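Local coordinates for protein alpha-14 giardin (Giardia lamblia, PDB 3CHJ) that binds calcium and, in a calcium-dependent way, phospholipids, and may serve as a regulated structural link between the lipid bilayer and the underlying axoneme, at residues 83-87 / 118-122. Numbering follows the deposited sequence.
Sequences AQLLC and EIRQL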
loop_
_atom_site.group_PDB
_atom_site.type_symbol
_atom_site.label_atom_id
_atom_site.label_comp_id
_atom_site.label_asym_id
_atom_site.label_seq_id
_atom_site.Cartn_x
_atom_site.Cartn_y
_atom_site.Cartn_z
ATOM N N ALA A 83 9.826 3.741 -5.499
ATOM C CA ALA A 83 9.888 2.736 -6.553
ATOM C C ALA A 83 10.761 1.559 -6.133
ATOM O O ALA A 83 10.434 0.405 -6.413
ATOM C CB ALA A 83 10.390 3.358 -7.850
ATOM N N GLN A 84 11.876 1.852 -5.470
ATOM C CA GLN A 84 12.774 0.820 -4.969
ATOM C C GLN A 84 12.070 -0.063 -3.926
ATOM O O GLN A 84 12.116 -1.291 -3.997
ATOM C CB GLN A 84 14.011 1.473 -4.341
ATOM C CG GLN A 84 15.070 0.475 -3.952
ATOM C CD GLN A 84 15.855 -0.026 -5.152
ATOM O OE1 GLN A 84 16.090 0.712 -6.115
ATOM N NE2 GLN A 84 16.272 -1.285 -5.098
ATOM N N LEU A 85 11.402 0.590 -2.978
ATOM C CA LEU A 85 10.646 -0.103 -1.970
ATOM C C LEU A 85 9.618 -1.044 -2.625
ATOM O O LEU A 85 9.547 -2.223 -2.246
ATOM C CB LEU A 85 9.966 0.899 -1.031
ATOM C CG LEU A 85 8.994 0.261 -0.047
ATOM C CD1 LEU A 85 9.753 -0.624 0.924
ATOM C CD2 LEU A 85 8.199 1.347 0.662
ATOM N N LEU A 86 8.849 -0.544 -3.601
ATOM C CA LEU A 86 7.828 -1.388 -4.244
ATOM C C LEU A 86 8.435 -2.631 -4.892
ATOM O O LEU A 86 7.897 -3.740 -4.756
ATOM C CB LEU A 86 7.026 -0.586 -5.278
ATOM C CG LEU A 86 6.309 0.661 -4.740
ATOM C CD1 LEU A 86 5.669 1.476 -5.856
ATOM C CD2 LEU A 86 5.269 0.302 -3.698
ATOM N N CYS A 87 9.557 -2.455 -5.597
ATOM C CA CYS A 87 10.222 -3.591 -6.232
ATOM C C CYS A 87 10.731 -4.591 -5.193
ATOM O O CYS A 87 10.583 -5.798 -5.353
ATOM C CB CYS A 87 11.405 -3.124 -7.090
ATOM S SG CYS A 87 10.894 -2.276 -8.577
ATOM N N GLU A 118 6.803 2.523 -14.122
ATOM C CA GLU A 118 8.143 2.773 -13.629
ATOM C C GLU A 118 8.723 1.514 -12.988
ATOM O O GLU A 118 9.880 1.152 -13.220
ATOM C CB GLU A 118 8.119 3.925 -12.621
ATOM C CG GLU A 118 9.476 4.246 -12.005
ATOM C CD GLU A 118 9.439 5.393 -10.978
ATOM O OE1 GLU A 118 8.361 5.699 -10.408
ATOM O OE2 GLU A 118 10.517 5.976 -10.729
ATOM N N ILE A 119 7.924 0.825 -12.181
ATOM C CA ILE A 119 8.480 -0.338 -11.505
ATOM C C ILE A 119 8.649 -1.574 -12.390
ATOM O O ILE A 119 9.465 -2.408 -12.078
ATOM C CB ILE A 119 7.791 -0.671 -10.139
ATOM C CG1 ILE A 119 6.354 -1.139 -10.333
ATOM C CG2 ILE A 119 7.908 0.535 -9.170
ATOM C CD1 ILE A 119 5.745 -1.759 -9.069
ATOM N N ARG A 120 7.911 -1.675 -13.502
ATOM C CA ARG A 120 8.160 -2.770 -14.446
ATOM C C ARG A 120 9.603 -2.704 -14.913
ATOM O O ARG A 120 10.297 -3.703 -14.942
ATOM C CB ARG A 120 7.259 -2.683 -15.681
ATOM C CG ARG A 120 5.809 -2.944 -15.391
ATOM C CD ARG A 120 5.029 -2.735 -16.684
ATOM N NE ARG A 120 3.612 -2.852 -16.409
ATOM C CZ ARG A 120 2.671 -2.066 -16.921
ATOM N NH1 ARG A 120 2.980 -1.072 -17.765
ATOM N NH2 ARG A 120 1.412 -2.291 -16.576
ATOM N N GLN A 121 10.039 -1.495 -15.249
ATOM C CA GLN A 121 11.388 -1.286 -15.759
ATOM C C GLN A 121 12.444 -1.447 -14.655
ATOM O O GLN A 121 13.447 -2.172 -14.821
ATOM C CB GLN A 121 11.465 0.114 -16.388
ATOM C CG GLN A 121 10.572 0.267 -17.634
ATOM C CD GLN A 121 10.556 1.677 -18.231
ATOM O OE1 GLN A 121 9.485 2.261 -18.452
ATOM N NE2 GLN A 121 11.731 2.215 -18.520
ATOM N N LEU A 122 12.181 -0.814 -13.511
ATOM C CA LEU A 122 13.104 -0.905 -12.380
ATOM C C LEU A 122 13.248 -2.338 -11.888
ATOM O O LEU A 122 14.352 -2.780 -11.558
ATOM C CB LEU A 122 12.693 0.026 -11.235
ATOM C CG LEU A 122 13.687 0.045 -10.071
ATOM C CD1 LEU A 122 15.124 0.471 -10.509
ATOM C CD2 LEU A 122 13.175 0.948 -8.962
#
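In the all-helical annexin fold, each repeat is a bundle of short helices packed through apolar faces; here helix 82-94 meets helix 113-127 in the repeat that also holds helix 101-108. The two segments cross at -68°, their axes 9.6 Å apart. Ile119 and Leu122, three residues apart and so on one face of their helix, bury the most surface, with Cys87 next. Beta-branched Ile119 sets its CG2 between Ala83 and Leu86, 4.0 Å from Ala83 CB and 4.1 Å from Leu86 CD1. Alanine suits this point: its small side chain lets the backbones approach to 6.0 Å between the CA atoms of Ala83 and Ile119. Leu122 lies against the same turn, its CD2 3.8 Å from both Ala83 CB and the backbone N of Gln84. Beyond the segments, Ile111 packs on both Leu86 and Ile119. Compact yet polarisable, the thiol of buried Cys87 fits between the two larger side chains, with SG 3.8 Å from Ile119 CB and 3.9 Å from Leu122 CG.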